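Local coordinates for protein kinase A regulatory subunit, putative (Trypanosoma cruzi, PDB 6FTF), which binds 7-cyano-7-deazainosine in two cyclic nucleotide-binding domains and probably restrains the catalytic subunit of a cAMP-independent protein kinase A, at residues V44-F48 with Q176-S182; E197-W201 with K258-R262. The contacts are given in a common frame with arbitrary orientation. Where two conformers were deposited one is given. Numbering follows the deposited sequence.

How the contacts relate
Contact 1 and contact 2 follow one another along the chain, their centres 14 Å apart, and both reach the antiparallel sheet in which strands 181-186 and 254-260 are neighbours. Contact 1 ties the loop between helices 30-42 and 51-60 to the entry into that sheet; contact 2 pairs the neighbouring strand 254-260 with residues 197-201. They touch directly: Ser182 O is 2.8 Å from Lys258 N, a probable hydrogen bond, Ala180 CB packs 3.5 Å from Leu259 CD1, and Arg262 NH2 approaches Ser47 O at 2.8 Å, a weak hydrogen bond. Each lies near a different bound 7-cyano-7-deazainosine: the Gln176 side chain is about 7 Å from one, Gly199 about 7 Å from the other.

Contact 1. Residues V44-F48 with Q176-S182; sequences VLFSF and QLADALS
This is a largely buried, water-bridged packing contact that joins the helical region ahead of strand 62-67, at the loop between helices 30-42 and 51-60, to the turn from helix 171-178 into strand 181-186, the start of the second cyclic nucleotide-binding domain's β-structure. Residues 44-45 form a 3-10 segment; opposite it, Ala178 to Leu181 make a type I β turn, with Leu181 N to Ala178 O 3.1 Å. The backbones come closest at Val44 and Ala180, CA to CA 5.3 Å. Val44 (chi1 m) points into the turn: CG2 lies 3.6 Å from Asp179 CB and 3.5 Å from Gln176 O, CG1 3.9 Å from Ala180 CB. Phe48 (chi1 m) extends along the turn, CE2 3.5 Å from Asp179 O, CZ 3.4 Å from Leu181 O and CE1 3.8 Å from Ser182 CB. Ser47 (chi1 m) folds back: Ser47 OG donates to Val44 O at 2.8 Å and also lies 3.5 Å from Ala180 CA. Asp179 salt-bridges Arg153 of helix 149-160. One water donates to both Val44 O (2.8 Å) and Asp179 O (2.7 Å). Direct contact is thus van der Waals, while the water links two carbonyls that could not pair with each other.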
# COMPACT_ATOMS: atom_id res chain seq x y z
N VAL A 44 3.49 3.59 0.28
CA VAL A 44 2.24 4.10 -0.27
C VAL A 44 2.27 5.57 -0.64
O VAL A 44 1.42 6.01 -1.43
CB VAL A 44 1.05 3.83 0.67
CG1 VAL A 44 0.93 2.36 0.99
CG2 VAL A 44 1.14 4.70 1.93
N LEU A 45 3.18 6.37 -0.09
CA LEU A 45 3.20 7.80 -0.41
C LEU A 45 3.58 8.06 -1.85
O LEU A 45 3.35 9.17 -2.34
CB LEU A 45 4.20 8.52 0.49
CG LEU A 45 3.84 8.56 1.97
CD1 LEU A 45 5.01 9.06 2.79
CD2 LEU A 45 2.60 9.41 2.23
N PHE A 46 4.16 7.08 -2.54
CA PHE A 46 4.65 7.25 -3.91
C PHE A 46 3.86 6.41 -4.91
O PHE A 46 4.29 6.26 -6.05
CB PHE A 46 6.14 6.91 -3.95
CG PHE A 46 6.94 7.62 -2.89
CD1 PHE A 46 7.45 8.88 -3.09
CD2 PHE A 46 7.12 7.02 -1.67
CE1 PHE A 46 8.15 9.52 -2.08
CE2 PHE A 46 7.82 7.65 -0.66
CZ PHE A 46 8.33 8.90 -0.87
N SER A 47 2.69 5.91 -4.50
CA SER A 47 1.98 4.87 -5.23
C SER A 47 1.70 5.24 -6.68
O SER A 47 1.69 4.35 -7.54
CB SER A 47 0.64 4.57 -4.56
OG SER A 47 0.82 4.02 -3.28
N PHE A 48 1.35 6.49 -6.96
CA PHE A 48 0.89 6.87 -8.29
C PHE A 48 1.92 7.68 -9.07
O PHE A 48 1.58 8.26 -10.10
CB PHE A 48 -0.52 7.48 -8.21
CG PHE A 48 -1.53 6.48 -7.70
CD1 PHE A 48 -2.03 5.49 -8.55
CD2 PHE A 48 -1.89 6.44 -6.36
CE1 PHE A 48 -2.88 4.51 -8.08
CE2 PHE A 48 -2.74 5.47 -5.88
CZ PHE A 48 -3.25 4.50 -6.74
N GLN A 176 -3.53 5.19 5.25
CA GLN A 176 -2.37 4.59 4.58
C GLN A 176 -2.82 3.64 3.47
O GLN A 176 -2.20 3.60 2.40
CB GLN A 176 -1.51 3.88 5.63
CG GLN A 176 -0.34 3.07 5.19
CD GLN A 176 0.48 2.67 6.38
OE1 GLN A 176 0.14 1.74 7.13
NE2 GLN A 176 1.53 3.42 6.62
N LEU A 177 -3.89 2.89 3.70
CA LEU A 177 -4.47 2.08 2.63
C LEU A 177 -5.02 2.98 1.52
O LEU A 177 -4.79 2.74 0.33
CB LEU A 177 -5.54 1.17 3.22
CG LEU A 177 -6.37 0.40 2.21
CD1 LEU A 177 -5.54 -0.53 1.34
CD2 LEU A 177 -7.43 -0.38 2.94
N ALA A 178 -5.77 4.02 1.89
CA ALA A 178 -6.35 4.91 0.90
C ALA A 178 -5.29 5.49 -0.03
O ALA A 178 -5.54 5.70 -1.23
CB ALA A 178 -7.12 6.05 1.57
N ASP A 179 -4.09 5.79 0.51
CA ASP A 179 -3.00 6.36 -0.28
C ASP A 179 -2.65 5.49 -1.48
O ASP A 179 -2.10 5.99 -2.46
CB ASP A 179 -1.74 6.49 0.59
CG ASP A 179 -1.76 7.66 1.55
OD1 ASP A 179 -2.37 8.71 1.23
OD2 ASP A 179 -1.15 7.53 2.64
N ALA A 180 -2.90 4.18 -1.40
CA ALA A 180 -2.50 3.22 -2.42
C ALA A 180 -3.66 2.75 -3.28
O ALA A 180 -3.46 1.89 -4.15
CB ALA A 180 -1.81 2.01 -1.77
N LEU A 181 -4.87 3.29 -3.10
CA LEU A 181 -6.04 2.81 -3.83
C LEU A 181 -6.35 3.68 -5.04
O LEU A 181 -6.17 4.90 -5.03
CB LEU A 181 -7.28 2.79 -2.94
CG LEU A 181 -7.26 1.80 -1.78
CD1 LEU A 181 -8.49 2.00 -0.92
CD2 LEU A 181 -7.17 0.38 -2.25
N SER A 182 -6.85 3.02 -6.08
CA SER A 182 -7.49 3.67 -7.20
C SER A 182 -8.80 2.95 -7.45
O SER A 182 -9.10 1.95 -6.81
CB SER A 182 -6.61 3.68 -8.46
OG SER A 182 -6.37 2.36 -8.91
O HOH W 1 -0.21 7.94 -2.59

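Contact 2. Residues E197-W201 with K258-R262; sequences EEGEW and KLNRR
An antiparallel pairing of two neighbouring inner strands in the β-structure of the second cyclic nucleotide-binding domain joins loop 197-200 and Trp201, the first residue of strand 201-205, to the end of strand 254-260. Trp201 and Asn260 form a non-hydrogen-bonded pair, CA to CA 4.8 Å; Arg261 N donates to Glu200 O at 2.9 Å, and Trp201 CA approaches Leu259 O at 3.5 Å in a CA-H...O contact. Gly199, at phi/psi 80/78, turns the loop where a CB would jam against the preceding carbonyl. The Trp201 indole (chi1 m, chi2 108°) is sandwiched. Over one face lies Lys258, all four chi angles t, its CE 3.4 Å from the centroid of the six-membered ring (CH-π) and its NZ 4.3 Å from that centroid, 11° off the normal (cation-π); NZ also salt-bridges Glu184. Over the opposite face sits Asn260 ND2, 3.4 Å from Trp201 CH2. Asn260 (chi1 t, chi2 -93°) uses both ends of its amide: ND2 donates at 2.8 Å to Glu200 OE2, brought there by a rotamer between wells (chi1 148°, chi2 142°), and OD1 accepts from Arg262 N at 3.0 Å, an Asx turn where the chain leaves the strand. A water donates to Asn260 OD1 (2.7 Å) and Glu200 OE2 (3.1 Å). Arg261, fully extended, carries NH1 to 3.5 Å from Gly199 O, while its NH2 bonds Ser299 O. The Leu259 side chain touches helix 264-268 and Leu181; backbone hydrogen bonds of Lys258 with Ser182 and Leu259 with Leu202 set strand 254-260 between 181-186 and 201-205.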
# COMPACT_ATOMS: atom_id res chain seq x y z
N GLU A 197 -3.29 -15.99 -14.26
CA GLU A 197 -2.47 -14.79 -14.42
C GLU A 197 -1.65 -14.53 -13.17
O GLU A 197 -1.83 -15.13 -12.13
CB GLU A 197 -3.28 -13.56 -14.85
CG GLU A 197 -4.46 -13.15 -13.99
CD GLU A 197 -5.33 -12.04 -14.67
OE1 GLU A 197 -5.11 -11.80 -15.88
OE2 GLU A 197 -6.24 -11.41 -14.04
N GLU A 198 -0.70 -13.59 -13.30
CA GLU A 198 0.24 -13.30 -12.23
C GLU A 198 -0.45 -12.97 -10.93
O GLU A 198 0.02 -13.36 -9.85
CB GLU A 198 1.11 -12.12 -12.67
CG GLU A 198 2.40 -11.93 -11.90
CD GLU A 198 3.49 -12.88 -12.36
OE1 GLU A 198 3.99 -13.65 -11.52
OE2 GLU A 198 3.83 -12.84 -13.56
N GLY A 199 -1.53 -12.23 -10.99
CA GLY A 199 -2.23 -11.94 -9.77
C GLY A 199 -1.54 -10.82 -9.03
O GLY A 199 -0.81 -11.02 -8.05
N GLU A 200 -1.79 -9.62 -9.51
CA GLU A 200 -1.09 -8.40 -9.15
C GLU A 200 -1.99 -7.44 -8.39
O GLU A 200 -1.49 -6.42 -7.86
CB GLU A 200 -0.56 -7.79 -10.47
CG GLU A 200 -0.45 -6.29 -10.63
CD GLU A 200 0.79 -5.91 -11.42
OE1 GLU A 200 1.09 -6.63 -12.39
OE2 GLU A 200 1.44 -4.90 -11.08
N TRP A 201 -3.28 -7.74 -8.28
CA TRP A 201 -4.26 -6.75 -7.87
C TRP A 201 -5.25 -7.32 -6.87
O TRP A 201 -5.81 -8.40 -7.07
CB TRP A 201 -5.05 -6.28 -9.09
CG TRP A 201 -4.21 -5.58 -10.11
CD1 TRP A 201 -3.84 -6.05 -11.34
CD2 TRP A 201 -3.68 -4.26 -10.01
NE1 TRP A 201 -3.11 -5.09 -12.01
CE2 TRP A 201 -3.00 -3.98 -11.21
CE3 TRP A 201 -3.73 -3.27 -9.02
CZ2 TRP A 201 -2.35 -2.77 -11.43
CZ3 TRP A 201 -3.08 -2.06 -9.24
CH2 TRP A 201 -2.42 -1.82 -10.45
N LYS A 258 -8.94 -0.62 -5.82
CA LYS A 258 -7.92 -1.51 -6.35
C LYS A 258 -6.58 -1.20 -5.69
O LYS A 258 -6.17 -0.03 -5.63
CB LYS A 258 -7.86 -1.21 -7.86
CG LYS A 258 -6.92 -1.98 -8.75
CD LYS A 258 -7.15 -1.56 -10.19
CE LYS A 258 -6.28 -2.37 -11.15
NZ LYS A 258 -6.52 -1.99 -12.56
N LEU A 259 -5.89 -2.24 -5.21
CA LEU A 259 -4.60 -2.14 -4.54
C LEU A 259 -3.58 -3.02 -5.26
O LEU A 259 -3.84 -4.20 -5.50
CB LEU A 259 -4.78 -2.66 -3.13
CG LEU A 259 -3.53 -2.70 -2.27
CD1 LEU A 259 -3.05 -1.30 -1.90
CD2 LEU A 259 -3.76 -3.51 -1.01
N ASN A 260 -2.41 -2.47 -5.57
CA ASN A 260 -1.36 -3.28 -6.17
C ASN A 260 -0.62 -4.12 -5.13
O ASN A 260 -0.40 -3.70 -4.00
CB ASN A 260 -0.38 -2.38 -6.92
CG ASN A 260 0.55 -3.18 -7.81
OD1 ASN A 260 1.66 -3.56 -7.42
ND2 ASN A 260 0.09 -3.50 -9.00
N ARG A 261 -0.18 -5.29 -5.58
CA ARG A 261 0.55 -6.22 -4.73
C ARG A 261 1.76 -5.58 -4.07
O ARG A 261 2.11 -5.95 -2.96
CB ARG A 261 0.95 -7.45 -5.55
CG ARG A 261 1.46 -8.60 -4.75
CD ARG A 261 1.67 -9.79 -5.67
NE ARG A 261 2.13 -10.95 -4.94
CZ ARG A 261 2.40 -12.12 -5.53
NH1 ARG A 261 2.25 -12.27 -6.83
NH2 ARG A 261 2.84 -13.13 -4.80
N ARG A 262 2.42 -4.64 -4.74
CA ARG A 262 3.62 -4.04 -4.15
C ARG A 262 3.32 -3.26 -2.88
O ARG A 262 4.25 -3.03 -2.09
CB ARG A 262 4.35 -3.15 -5.16
CG ARG A 262 3.60 -1.93 -5.63
CD ARG A 262 4.15 -1.39 -6.96
NE ARG A 262 3.32 -0.34 -7.59
CZ ARG A 262 3.57 0.97 -7.56
NH1 ARG A 262 4.62 1.45 -6.90
NH2 ARG A 262 2.77 1.82 -8.18
O HOH W 2 3.43 -5.15 -8.66